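Local atomic coordinates of PHO85 cyclin-10 (Saccharomyces cerevisiae, PDB entry 4KRD), a protein that partners the cyclin-dependent kinase PHO85, forming a holoenzyme that phosphorylates and inhibits the glycogen synthase GSY2 and so restrains glycogen accumulation under favourable growth. Residues E38-F43 against T100-A105; K68-N73 against E173-I178; D110-T115 against L124-Q129. All blocks are in the same frame, centred on the assembly; numbering follows the deposited sequence.

Contact 1: E38-F43 against T100-A105; sequences EALANF and TVYLVA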
ATOM      1  N   GLU B  38     -14.403 -16.946 -15.737  1.00 48.26           N
ATOM      2  CA  GLU B  38     -14.563 -17.705 -14.500  1.00 52.70           C
ATOM      3  C   GLU B  38     -14.540 -16.778 -13.274  1.00 46.54           C
ATOM      4  O   GLU B  38     -15.371 -16.916 -12.367  1.00 45.10           O
ATOM      5  CB  GLU B  38     -13.504 -18.808 -14.377  1.00 54.72           C
ATOM      6  CG  GLU B  38     -13.701 -19.688 -13.148  1.00 58.54           C
ATOM      7  CD  GLU B  38     -12.727 -20.850 -13.081  1.00 63.63           C
ATOM      8  OE1 GLU B  38     -12.701 -21.661 -14.030  1.00 69.71           O
ATOM      9  OE2 GLU B  38     -11.999 -20.963 -12.071  1.00 65.00           O
ATOM     10  N   ALA B  39     -13.600 -15.832 -13.256  1.00 50.30           N
ATOM     11  CA  ALA B  39     -13.565 -14.798 -12.218  1.00 45.10           C
ATOM     12  C   ALA B  39     -14.938 -14.139 -12.069  1.00 42.72           C
ATOM     13  O   ALA B  39     -15.463 -14.002 -10.957  1.00 41.00           O
ATOM     14  CB  ALA B  39     -12.511 -13.757 -12.550  1.00 43.10           C
ATOM     15  N   LEU B  40     -15.521 -13.743 -13.201  1.00 44.27           N
ATOM     16  CA  LEU B  40     -16.844 -13.119 -13.225  1.00 45.41           C
ATOM     17  C   LEU B  40     -17.941 -14.047 -12.717  1.00 39.49           C
ATOM     18  O   LEU B  40     -18.837 -13.617 -11.986  1.00 41.10           O
ATOM     19  CB  LEU B  40     -17.195 -12.654 -14.638  1.00 48.56           C
ATOM     20  CG  LEU B  40     -16.452 -11.435 -15.168  1.00 45.26           C
ATOM     21  CD1 LEU B  40     -16.907 -11.134 -16.578  1.00 46.67           C
ATOM     22  CD2 LEU B  40     -16.736 -10.261 -14.253  1.00 45.48           C
ATOM     23  N   ALA B  41     -17.880 -15.314 -13.117  1.00 46.48           N
ATOM     24  CA  ALA B  41     -18.851 -16.310 -12.670  1.00 46.19           C
ATOM     25  C   ALA B  41     -18.757 -16.586 -11.164  1.00 44.40           C
ATOM     26  O   ALA B  41     -19.772 -16.703 -10.484  1.00 42.59           O
ATOM     27  CB  ALA B  41     -18.688 -17.612 -13.467  1.00 49.78           C
ATOM     28  N   ASN B  42     -17.538 -16.696 -10.642  1.00 41.12           N
ATOM     29  CA  ASN B  42     -17.360 -16.935  -9.214  1.00 39.22           C
ATOM     30  C   ASN B  42     -17.893 -15.773  -8.390  1.00 35.56           C
ATOM     31  O   ASN B  42     -18.427 -15.964  -7.304  1.00 40.11           O
ATOM     32  CB  ASN B  42     -15.887 -17.187  -8.885  1.00 38.98           C
ATOM     33  CG  ASN B  42     -15.360 -18.448  -9.532  1.00 49.57           C
ATOM     34  OD1 ASN B  42     -16.132 -19.265 -10.042  1.00 46.24           O
ATOM     35  ND2 ASN B  42     -14.043 -18.617  -9.518  1.00 43.98           N
ATOM     36  N   PHE B  43     -17.739 -14.566  -8.927  1.00 38.71           N
ATOM     37  CA  PHE B  43     -18.209 -13.351  -8.288  1.00 38.38           C
ATOM     38  C   PHE B  43     -19.732 -13.410  -8.182  1.00 37.39           C
ATOM     39  O   PHE B  43     -20.304 -13.303  -7.096  1.00 38.64           O
ATOM     40  CB  PHE B  43     -17.750 -12.156  -9.139  1.00 38.68           C
ATOM     41  CG  PHE B  43     -17.979 -10.805  -8.511  1.00 40.15           C
ATOM     42  CD1 PHE B  43     -18.151 -10.663  -7.143  1.00 34.31           C
ATOM     43  CD2 PHE B  43     -17.985  -9.662  -9.306  1.00 41.01           C
ATOM     44  CE1 PHE B  43     -18.340  -9.410  -6.576  1.00 30.31           C
ATOM     45  CE2 PHE B  43     -18.175  -8.405  -8.751  1.00 40.38           C
ATOM     46  CZ  PHE B  43     -18.366  -8.283  -7.380  1.00 37.35           C
ATOM     47  N   THR B 100      -7.861 -10.629 -11.805  1.00 38.00           N
ATOM     48  CA  THR B 100      -7.494 -10.252 -10.443  1.00 38.22           C
ATOM     49  C   THR B 100      -8.463  -9.242  -9.830  1.00 32.23           C
ATOM     50  O   THR B 100      -8.699  -9.242  -8.620  1.00 32.65           O
ATOM     51  CB  THR B 100      -6.089  -9.635 -10.420  1.00 43.16           C
ATOM     52  OG1 THR B 100      -5.180 -10.519 -11.077  1.00 52.02           O
ATOM     53  CG2 THR B 100      -5.630  -9.408  -8.987  1.00 42.38           C
ATOM     54  N   VAL B 101      -9.025  -8.381 -10.666  1.00 31.00           N
ATOM     55  CA  VAL B 101      -9.937  -7.352 -10.183  1.00 33.07           C
ATOM     56  C   VAL B 101     -11.193  -7.977  -9.567  1.00 31.61           C
ATOM     57  O   VAL B 101     -11.641  -7.576  -8.489  1.00 28.38           O
ATOM     58  CB  VAL B 101     -10.280  -6.349 -11.299  1.00 35.60           C
ATOM     59  CG1 VAL B 101     -11.425  -5.433 -10.884  1.00 31.06           C
ATOM     60  CG2 VAL B 101      -9.024  -5.545 -11.664  1.00 33.25           C
ATOM     61  N   TYR B 102     -11.729  -8.990 -10.240  1.00 35.20           N
ATOM     62  CA  TYR B 102     -12.927  -9.663  -9.776  1.00 35.54           C
ATOM     63  C   TYR B 102     -12.653 -10.632  -8.620  1.00 31.95           C
ATOM     64  O   TYR B 102     -13.508 -10.818  -7.755  1.00 32.07           O
ATOM     65  CB  TYR B 102     -13.646 -10.327 -10.959  1.00 36.78           C
ATOM     66  CG  TYR B 102     -13.979  -9.302 -12.025  1.00 35.12           C
ATOM     67  CD1 TYR B 102     -14.908  -8.304 -11.768  1.00 36.28           C
ATOM     68  CD2 TYR B 102     -13.343  -9.306 -13.258  1.00 36.01           C
ATOM     69  CE1 TYR B 102     -15.212  -7.355 -12.700  1.00 36.92           C
ATOM     70  CE2 TYR B 102     -13.651  -8.352 -14.221  1.00 37.07           C
ATOM     71  CZ  TYR B 102     -14.593  -7.383 -13.930  1.00 42.09           C
ATOM     72  OH  TYR B 102     -14.931  -6.415 -14.848  1.00 42.01           O
ATOM     73  N   LEU B 103     -11.460 -11.221  -8.584  1.00 30.68           N
ATOM     74  CA  LEU B 103     -11.095 -12.082  -7.458  1.00 33.12           C
ATOM     75  C   LEU B 103     -11.029 -11.256  -6.176  1.00 30.65           C
ATOM     76  O   LEU B 103     -11.542 -11.665  -5.134  1.00 29.02           O
ATOM     77  CB  LEU B 103      -9.758 -12.786  -7.697  1.00 35.45           C
ATOM     78  CG  LEU B 103      -9.631 -13.616  -8.982  1.00 37.88           C
ATOM     79  CD1 LEU B 103      -8.196 -14.120  -9.177  1.00 40.32           C
ATOM     80  CD2 LEU B 103     -10.628 -14.764  -8.978  1.00 43.24           C
ATOM     81  N   VAL B 104     -10.407 -10.087  -6.261  1.00 33.23           N
ATOM     82  CA  VAL B 104     -10.350  -9.184  -5.112  1.00 29.80           C
ATOM     83  C   VAL B 104     -11.754  -8.673  -4.759  1.00 28.07           C
ATOM     84  O   VAL B 104     -12.115  -8.572  -3.583  1.00 28.13           O
ATOM     85  CB  VAL B 104      -9.373  -7.998  -5.346  1.00 31.53           C
ATOM     86  CG1 VAL B 104      -9.569  -6.936  -4.279  1.00 24.95           C
ATOM     87  CG2 VAL B 104      -7.892  -8.481  -5.343  1.00 28.10           C
ATOM     88  N   ALA B 105     -12.544  -8.345  -5.780  1.00 29.19           N
ATOM     89  CA  ALA B 105     -13.922  -7.922  -5.560  1.00 28.10           C
ATOM     90  C   ALA B 105     -14.693  -8.988  -4.807  1.00 31.84           C
ATOM     91  O   ALA B 105     -15.495  -8.691  -3.902  1.00 29.75           O
ATOM     92  CB  ALA B 105     -14.612  -7.616  -6.892  1.00 30.45           C
TER
HETATM   93  O   HOH W   1     -14.081 -14.143  -8.680  1.00 39.69           O
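Y102 sets CG anti to its carbonyl carbon (chi1 -57°), and L40 does the same, so both side chains leave their helices pointing the same way and lie alongside each other. F43 instead turns CG anti to its backbone N (chi1 -171°), which crosses its side chain at about a right angle to that of Y102. The L40 methyl CD2 sits over the centre of the Y102 ring, 3.4 Å from its centroid and almost on the ring normal, a textbook CH-pi contact. F43 has A105 CB over one face, offset toward the rim, 3.8 Å from CZ. Next to these rings the small A39 permits close approach: A39 CB lies 3.9 Å from Y102 CB, with L103 CD2 also nearby. A water donates to A39 O at 2.7 Å and, weakly, to Y102 O. The axes of 38-43 and 100-105 run nearly parallel, at 16° and 8.5 Å. Side chains of helix 189-203 pack against N42, L103 and V104, and those of helix 130-148 against V104. The contact thus sets helix 36-54 along helix 99-113, within the helical bundle of the cyclin fold.

Contact 2: K68-N73 against E173-I178; sequences KKEYSN and EVSLLI
The axes of segments 68-72 and 173-178, taken from helices 65-72 and 166-180, approach to 8.5 Å with their directions at 140°, an oblique, roughly antiparallel crossing. The CA atoms of E70 and S175 are only 4.7 Å apart, a closeness consistent with the small S175 at the crossing; its CB lies 3.4 Å from E70 O. S175 OG is the polar centre. N73 ND2 donates to it at 2.9 Å with an N-H...O angle of 155°, the hydroxyl lying close to the amide plane, while S175 OG is also bonded to K171 O one turn back on its own helix. This second bond would tend to fix the hydroxyl's rotation and present its oxygen to N73. E70 places CG anti to its carbonyl carbon and then bends at chi2 (-71°), folding its carboxylate back against the other helix. OE1 comes within 3.1 Å of S175 OG, and CG rests 3.8 Å from I178 CG2. OE2 is hydrogen-bonded to a polar side chain of another protein's chain, and I178 packs on an apolar side chain there, consistent with this face taking part in binding the kinase partner. Behind the crossing, L176 reaches A139 and L143 of helix 130-148 and L112 of helix 99-113, and Y71 packs on M136 of helix 130-148.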
ATOM      1  N   LYS B  68     -23.785   0.499  10.253  1.00 45.77           N
ATOM      2  CA  LYS B  68     -25.162   0.311   9.807  1.00 43.52           C
ATOM      3  C   LYS B  68     -25.580   1.430   8.856  1.00 39.00           C
ATOM      4  O   LYS B  68     -26.207   1.177   7.823  1.00 36.00           O
ATOM      5  CB  LYS B  68     -26.117   0.235  11.001  1.00 53.31           C
ATOM      6  CG  LYS B  68     -27.502  -0.274  10.636  1.00 56.40           C
ATOM      7  CD  LYS B  68     -28.478  -0.108  11.798  1.00 67.80           C
ATOM      8  CE  LYS B  68     -28.551   1.352  12.246  1.00 71.15           C
ATOM      9  NZ  LYS B  68     -29.507   1.565  13.374  1.00 73.22           N
ATOM     10  N   LYS B  69     -25.225   2.668   9.199  1.00 40.50           N
ATOM     11  CA  LYS B  69     -25.559   3.809   8.357  1.00 41.29           C
ATOM     12  C   LYS B  69     -24.848   3.748   7.007  1.00 41.95           C
ATOM     13  O   LYS B  69     -25.460   3.985   5.974  1.00 42.10           O
ATOM     14  CB  LYS B  69     -25.258   5.126   9.069  1.00 43.90           C
ATOM     15  CG  LYS B  69     -25.064   6.323   8.137  1.00 54.40           C
ATOM     16  CD  LYS B  69     -26.265   6.563   7.222  1.00 55.08           C
ATOM     17  CE  LYS B  69     -25.856   7.395   6.010  1.00 63.07           C
ATOM     18  NZ  LYS B  69     -26.947   7.513   5.001  1.00 67.25           N
ATOM     19  N   GLU B  70     -23.555   3.435   7.009  1.00 38.23           N
ATOM     20  CA  GLU B  70     -22.841   3.241   5.744  1.00 37.62           C
ATOM     21  C   GLU B  70     -23.506   2.148   4.898  1.00 35.84           C
ATOM     22  O   GLU B  70     -23.762   2.321   3.697  1.00 37.61           O
ATOM     23  CB  GLU B  70     -21.370   2.884   6.010  1.00 36.59           C
ATOM     24  CG  GLU B  70     -20.602   3.951   6.763  1.00 39.14           C
ATOM     25  CD  GLU B  70     -20.343   5.191   5.927  1.00 41.18           C
ATOM     26  OE1 GLU B  70     -20.616   5.167   4.712  1.00 42.63           O
ATOM     27  OE2 GLU B  70     -19.862   6.198   6.484  1.00 46.23           O
ATOM     28  N   TYR B  71     -23.799   1.020   5.533  1.00 30.95           N
ATOM     29  CA  TYR B  71     -24.365  -0.107   4.814  1.00 32.94           C
ATOM     30  C   TYR B  71     -25.718   0.203   4.127  1.00 36.27           C
ATOM     31  O   TYR B  71     -25.986  -0.285   3.033  1.00 34.33           O
ATOM     32  CB  TYR B  71     -24.486  -1.328   5.725  1.00 34.58           C
ATOM     33  CG  TYR B  71     -24.853  -2.562   4.952  1.00 36.25           C
ATOM     34  CD1 TYR B  71     -23.880  -3.304   4.286  1.00 34.03           C
ATOM     35  CD2 TYR B  71     -26.178  -2.970   4.849  1.00 36.05           C
ATOM     36  CE1 TYR B  71     -24.216  -4.427   3.554  1.00 38.77           C
ATOM     37  CE2 TYR B  71     -26.524  -4.093   4.120  1.00 36.76           C
ATOM     38  CZ  TYR B  71     -25.544  -4.814   3.469  1.00 39.99           C
ATOM     39  OH  TYR B  71     -25.882  -5.930   2.743  1.00 39.81           O
ATOM     40  N   SER B  72     -26.559   1.016   4.762  1.00 38.90           N
ATOM     41  CA  SER B  72     -27.850   1.392   4.169  1.00 41.49           C
ATOM     42  C   SER B  72     -27.716   2.101   2.815  1.00 42.51           C
ATOM     43  O   SER B  72     -28.664   2.147   2.034  1.00 41.25           O
ATOM     44  CB  SER B  72     -28.653   2.262   5.134  1.00 42.75           C
ATOM     45  OG  SER B  72     -28.004   3.500   5.365  1.00 45.02           O
ATOM     46  N   ASN B  73     -26.540   2.653   2.530  1.00 38.76           N
ATOM     47  CA  ASN B  73     -26.291   3.261   1.220  1.00 38.36           C
ATOM     48  C   ASN B  73     -26.410   2.263   0.056  1.00 32.02           C
ATOM     49  O   ASN B  73     -26.586   2.655  -1.098  1.00 36.86           O
ATOM     50  CB  ASN B  73     -24.914   3.960   1.186  1.00 38.25           C
ATOM     51  CG  ASN B  73     -24.908   5.287   1.934  1.00 43.36           C
ATOM     52  OD1 ASN B  73     -25.883   6.044   1.889  1.00 47.06           O
ATOM     53  ND2 ASN B  73     -23.812   5.574   2.632  1.00 35.86           N
ATOM     54  N   GLU B 173     -18.032   3.825  -2.633  1.00 31.43           N
ATOM     55  CA  GLU B 173     -16.640   3.467  -2.303  1.00 32.71           C
ATOM     56  C   GLU B 173     -16.393   3.534  -0.804  1.00 31.45           C
ATOM     57  O   GLU B 173     -15.824   2.622  -0.220  1.00 27.86           O
ATOM     58  CB  GLU B 173     -15.634   4.426  -2.947  1.00 30.03           C
ATOM     59  CG  GLU B 173     -15.571   4.413  -4.444  1.00 34.64           C
ATOM     60  CD  GLU B 173     -14.584   5.462  -4.970  1.00 33.65           C
ATOM     61  OE1 GLU B 173     -14.530   6.575  -4.415  1.00 35.45           O
ATOM     62  OE2 GLU B 173     -13.878   5.169  -5.947  1.00 42.50           O
ATOM     63  N   VAL B 174     -16.787   4.648  -0.196  1.00 32.10           N
ATOM     64  CA  VAL B 174     -16.499   4.881   1.208  1.00 31.54           C
ATOM     65  C   VAL B 174     -17.340   3.980   2.105  1.00 31.92           C
ATOM     66  O   VAL B 174     -16.871   3.523   3.132  1.00 29.23           O
ATOM     67  CB  VAL B 174     -16.724   6.354   1.593  1.00 35.30           C
ATOM     68  CG1 VAL B 174     -16.572   6.542   3.094  1.00 34.58           C
ATOM     69  CG2 VAL B 174     -15.756   7.252   0.843  1.00 33.41           C
ATOM     70  N   SER B 175     -18.588   3.738   1.720  1.00 28.19           N
ATOM     71  CA  SER B 175     -19.448   2.862   2.501  1.00 33.89           C
ATOM     72  C   SER B 175     -18.861   1.453   2.597  1.00 32.82           C
ATOM     73  O   SER B 175     -18.844   0.859   3.670  1.00 30.37           O
ATOM     74  CB  SER B 175     -20.860   2.802   1.900  1.00 35.78           C
ATOM     75  OG  SER B 175     -21.479   4.079   1.942  1.00 36.93           O
ATOM     76  N   LEU B 176     -18.386   0.914   1.476  1.00 25.32           N
ATOM     77  CA  LEU B 176     -17.842  -0.439   1.501  1.00 24.86           C
ATOM     78  C   LEU B 176     -16.537  -0.413   2.296  1.00 28.09           C
ATOM     79  O   LEU B 176     -16.292  -1.261   3.143  1.00 26.16           O
ATOM     80  CB  LEU B 176     -17.602  -0.966   0.089  1.00 27.48           C
ATOM     81  CG  LEU B 176     -16.922  -2.330   0.027  1.00 28.56           C
ATOM     82  CD1 LEU B 176     -17.761  -3.368   0.810  1.00 28.76           C
ATOM     83  CD2 LEU B 176     -16.689  -2.761  -1.400  1.00 30.97           C
ATOM     84  N   LEU B 177     -15.714   0.595   2.037  1.00 24.84           N
ATOM     85  CA  LEU B 177     -14.446   0.728   2.760  1.00 26.68           C
ATOM     86  C   LEU B 177     -14.653   0.753   4.287  1.00 27.09           C
ATOM     87  O   LEU B 177     -14.034  -0.028   5.025  1.00 28.41           O
ATOM     88  CB  LEU B 177     -13.694   1.974   2.261  1.00 26.11           C
ATOM     89  CG  LEU B 177     -12.323   2.256   2.886  1.00 29.84           C
ATOM     90  CD1 LEU B 177     -11.354   1.169   2.529  1.00 27.59           C
ATOM     91  CD2 LEU B 177     -11.803   3.625   2.426  1.00 32.68           C
ATOM     92  N   ILE B 178     -15.536   1.630   4.767  1.00 28.30           N
ATOM     93  CA  ILE B 178     -15.875   1.663   6.192  1.00 28.18           C
ATOM     94  C   ILE B 178     -16.376   0.293   6.673  1.00 29.52           C
ATOM     95  O   ILE B 178     -15.985  -0.172   7.738  1.00 27.48           O
ATOM     96  CB  ILE B 178     -16.932   2.755   6.541  1.00 29.38           C
ATOM     97  CG1 ILE B 178     -16.404   4.168   6.225  1.00 34.79           C
ATOM     98  CG2 ILE B 178     -17.300   2.690   8.017  1.00 34.57           C
ATOM     99  CD1 ILE B 178     -15.181   4.572   7.030  1.00 37.85           C
TER

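Contact 3: D110-T115 against L124-Q129; sequences DTLFLT and LKLNLQ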
ATOM      1  N   ASP B 110     -16.825 -11.444   0.381  1.00 28.46           N
ATOM      2  CA  ASP B 110     -16.504 -12.541   1.313  1.00 30.40           C
ATOM      3  C   ASP B 110     -16.235 -12.021   2.709  1.00 30.20           C
ATOM      4  O   ASP B 110     -16.767 -12.520   3.684  1.00 32.14           O
ATOM      5  CB  ASP B 110     -15.216 -13.273   0.888  1.00 31.26           C
ATOM      6  CG  ASP B 110     -15.418 -14.236  -0.280  1.00 37.25           C
ATOM      7  OD1 ASP B 110     -16.540 -14.750  -0.459  1.00 38.05           O
ATOM      8  OD2 ASP B 110     -14.419 -14.499  -0.999  1.00 38.50           O
ATOM      9  N   THR B 111     -15.357 -11.023   2.812  1.00 28.84           N
ATOM     10  CA  THR B 111     -14.944 -10.570   4.126  1.00 23.15           C
ATOM     11  C   THR B 111     -16.001  -9.688   4.792  1.00 25.33           C
ATOM     12  O   THR B 111     -16.050  -9.575   6.019  1.00 27.71           O
ATOM     13  CB  THR B 111     -13.540  -9.900   4.080  1.00 32.50           C
ATOM     14  OG1 THR B 111     -13.004  -9.809   5.407  1.00 31.56           O
ATOM     15  CG2 THR B 111     -13.634  -8.519   3.459  1.00 29.47           C
ATOM     16  N   LEU B 112     -16.858  -9.065   3.991  1.00 26.62           N
ATOM     17  CA  LEU B 112     -17.975  -8.316   4.554  1.00 28.05           C
ATOM     18  C   LEU B 112     -19.025  -9.262   5.171  1.00 32.76           C
ATOM     19  O   LEU B 112     -19.572  -9.000   6.257  1.00 29.03           O
ATOM     20  CB  LEU B 112     -18.618  -7.431   3.478  1.00 29.48           C
ATOM     21  CG  LEU B 112     -19.848  -6.592   3.855  1.00 32.02           C
ATOM     22  CD1 LEU B 112     -19.638  -5.786   5.146  1.00 33.57           C
ATOM     23  CD2 LEU B 112     -20.292  -5.682   2.690  1.00 35.44           C
ATOM     24  N   PHE B 113     -19.310 -10.364   4.486  1.00 28.77           N
ATOM     25  CA  PHE B 113     -20.488 -11.172   4.863  1.00 28.07           C
ATOM     26  C   PHE B 113     -20.171 -12.440   5.661  1.00 32.16           C
ATOM     27  O   PHE B 113     -21.054 -13.005   6.302  1.00 37.17           O
ATOM     28  CB  PHE B 113     -21.332 -11.510   3.624  1.00 30.96           C
ATOM     29  CG  PHE B 113     -22.037 -10.319   3.038  1.00 34.42           C
ATOM     30  CD1 PHE B 113     -23.160  -9.798   3.652  1.00 34.46           C
ATOM     31  CD2 PHE B 113     -21.561  -9.700   1.893  1.00 32.22           C
ATOM     32  CE1 PHE B 113     -23.801  -8.686   3.132  1.00 35.51           C
ATOM     33  CE2 PHE B 113     -22.209  -8.588   1.371  1.00 33.37           C
ATOM     34  CZ  PHE B 113     -23.327  -8.084   1.999  1.00 37.49           C
ATOM     35  N   LEU B 114     -18.918 -12.885   5.616  1.00 29.78           N
ATOM     36  CA  LEU B 114     -18.526 -14.154   6.225  1.00 31.42           C
ATOM     37  C   LEU B 114     -17.388 -14.025   7.227  1.00 40.01           C
ATOM     38  O   LEU B 114     -16.439 -13.254   7.023  1.00 34.32           O
ATOM     39  CB  LEU B 114     -18.075 -15.144   5.142  1.00 29.22           C
ATOM     40  CG  LEU B 114     -19.101 -15.566   4.077  1.00 33.93           C
ATOM     41  CD1 LEU B 114     -18.395 -16.187   2.872  1.00 36.55           C
ATOM     42  CD2 LEU B 114     -20.116 -16.526   4.671  1.00 37.87           C
ATOM     43  N   THR B 115     -17.477 -14.807   8.298  1.00 29.48           N
ATOM     44  CA  THR B 115     -16.325 -15.062   9.156  1.00 32.12           C
ATOM     45  C   THR B 115     -16.271 -16.566   9.480  1.00 37.55           C
ATOM     46  O   THR B 115     -17.024 -17.360   8.895  1.00 36.39           O
ATOM     47  CB  THR B 115     -16.410 -14.220  10.453  1.00 35.58           C
ATOM     48  OG1 THR B 115     -15.192 -14.340  11.197  1.00 33.72           O
ATOM     49  CG2 THR B 115     -17.576 -14.682  11.316  1.00 39.20           C
ATOM     50  N   LEU B 124     -22.325 -16.652   8.661  1.00 35.51           N
ATOM     51  CA  LEU B 124     -22.820 -15.432   8.042  1.00 33.59           C
ATOM     52  C   LEU B 124     -22.864 -14.303   9.068  1.00 38.59           C
ATOM     53  O   LEU B 124     -23.442 -14.452  10.143  1.00 40.58           O
ATOM     54  CB  LEU B 124     -24.216 -15.656   7.435  1.00 41.95           C
ATOM     55  CG  LEU B 124     -24.751 -14.507   6.574  1.00 42.08           C
ATOM     56  CD1 LEU B 124     -23.954 -14.398   5.286  1.00 36.82           C
ATOM     57  CD2 LEU B 124     -26.246 -14.664   6.265  1.00 42.22           C
ATOM     58  N   LYS B 125     -22.244 -13.175   8.722  1.00 35.63           N
ATOM     59  CA  LYS B 125     -22.141 -12.017   9.597  1.00 38.39           C
ATOM     60  C   LYS B 125     -23.298 -11.056   9.417  1.00 34.77           C
ATOM     61  O   LYS B 125     -23.737 -10.432  10.367  1.00 44.06           O
ATOM     62  CB  LYS B 125     -20.833 -11.240   9.302  1.00 39.32           C
ATOM     63  CG  LYS B 125     -19.601 -11.818   9.945  1.00 42.95           C
ATOM     64  CD  LYS B 125     -18.313 -11.229   9.334  1.00 40.35           C
ATOM     65  CE  LYS B 125     -18.366  -9.720   9.223  1.00 41.14           C
ATOM     66  NZ  LYS B 125     -17.068  -9.185   8.722  1.00 38.07           N
ATOM     67  N   LEU B 126     -23.750 -10.906   8.178  1.00 41.38           N
ATOM     68  CA  LEU B 126     -24.792  -9.940   7.844  1.00 39.10           C
ATOM     69  C   LEU B 126     -25.696 -10.510   6.785  1.00 41.45           C
ATOM     70  O   LEU B 126     -25.279 -11.330   5.963  1.00 40.74           O
ATOM     71  CB  LEU B 126     -24.191  -8.655   7.258  1.00 44.13           C
ATOM     72  CG  LEU B 126     -23.102  -7.884   7.986  1.00 50.33           C
ATOM     73  CD1 LEU B 126     -22.405  -6.951   6.996  1.00 46.91           C
ATOM     74  CD2 LEU B 126     -23.705  -7.106   9.141  1.00 57.66           C
ATOM     75  N   ASN B 127     -26.937 -10.044   6.786  1.00 44.04           N
ATOM     76  CA  ASN B 127     -27.879 -10.434   5.759  1.00 44.89           C
ATOM     77  C   ASN B 127     -27.670  -9.606   4.497  1.00 41.64           C
ATOM     78  O   ASN B 127     -27.586  -8.378   4.556  1.00 46.42           O
ATOM     79  CB  ASN B 127     -29.312 -10.283   6.275  1.00 49.78           C
ATOM     80  CG  ASN B 127     -29.647 -11.290   7.374  1.00 48.32           C
ATOM     81  OD1 ASN B 127     -30.006 -12.429   7.091  1.00 55.07           O
ATOM     82  ND2 ASN B 127     -29.533 -10.868   8.626  1.00 47.00           N
ATOM     83  N   LEU B 128     -27.562 -10.284   3.362  1.00 36.55           N
ATOM     84  CA  LEU B 128     -27.566  -9.625   2.057  1.00 39.21           C
ATOM     85  C   LEU B 128     -28.970  -9.701   1.446  1.00 44.31           C
ATOM     86  O   LEU B 128     -29.550 -10.779   1.404  1.00 43.41           O
ATOM     87  CB  LEU B 128     -26.601 -10.342   1.122  1.00 32.25           C
ATOM     88  CG  LEU B 128     -26.454  -9.804  -0.306  1.00 36.44           C
ATOM     89  CD1 LEU B 128     -26.068  -8.321  -0.324  1.00 35.16           C
ATOM     90  CD2 LEU B 128     -25.429 -10.644  -1.057  1.00 33.22           C
ATOM     91  N   GLN B 129     -29.493  -8.576   0.957  1.00 46.04           N
ATOM     92  CA  GLN B 129     -30.774  -8.546   0.232  1.00 48.02           C
ATOM     93  C   GLN B 129     -30.539  -8.273  -1.247  1.00 50.49           C
ATOM     94  O   GLN B 129     -29.516  -7.681  -1.617  1.00 39.92           O
ATOM     95  CB  GLN B 129     -31.684  -7.433   0.754  1.00 49.64           C
ATOM     96  CG  GLN B 129     -31.907  -7.396   2.245  1.00 55.47           C
ATOM     97  CD  GLN B 129     -32.762  -6.199   2.640  1.00 64.62           C
ATOM     98  OE1 GLN B 129     -32.243  -5.131   2.972  1.00 61.72           O
ATOM     99  NE2 GLN B 129     -34.082  -6.366   2.576  1.00 61.59           N
TER
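K125 donates two hydrogen bonds to carbonyls of the last turn of helix 99-113. Its backbone N reaches F113 O at 2.7 Å, almost straight at 177°, though from above the carbonyl plane. Its side chain, bent at chi3, carries NZ to T111 O at 2.9 Å, nearly along the C=O axis, where the ammonium would favourably meet the negative end of the helix. L114, just past the helix, forms an antiparallel non-hydrogen-bonded strand pair with L124, their CA atoms 4.8 Å apart. Among aliphatic and apolar contacts, K125 CD lies 3.7 Å from T115 CB as the two side chains cross. An alanine here would remove the ammonium and the CG-CD-CE chain, and would probably cost the bond to T111 O and the packing against T115. L112 and L126 cross at about a right angle, CD1 to CD1 at 3.5 Å, and F113 CZ lies 3.6 Å from L128 CD1. Of another kind is the F113 ring edge, which faces L126 O, a buried carbonyl with no polar partner in the model. Around this, L128 packs on L50 and L51 of helix 36-54, L112 on helix 166-180, and T115 pairs with Q123 as the hairpin of strands 114-116 and 122-124 continues.

How the contacts relate
All three contacts belong to the cyclin domain. Along the chain, the segments of contacts 1 and 2 alternate, whereas contact 3 follows contact 1 and lies wholly between the two segments of contact 2. Contacts 1 and 3 share helix 99-113, which carries contact 1 near its start and contact 3 at its C-terminal end, on opposite sides of the chain's centre and about 17 Å apart, centre to centre. Contact 2 is centred about 21 Å from contact 1, without touching it, and about 14 Å from contact 3, which it meets directly: Y71 OH is 3.4 Å from F113 CZ. Contact 2 lies most extensively against the other protein chain, which contact 1 reaches through T100.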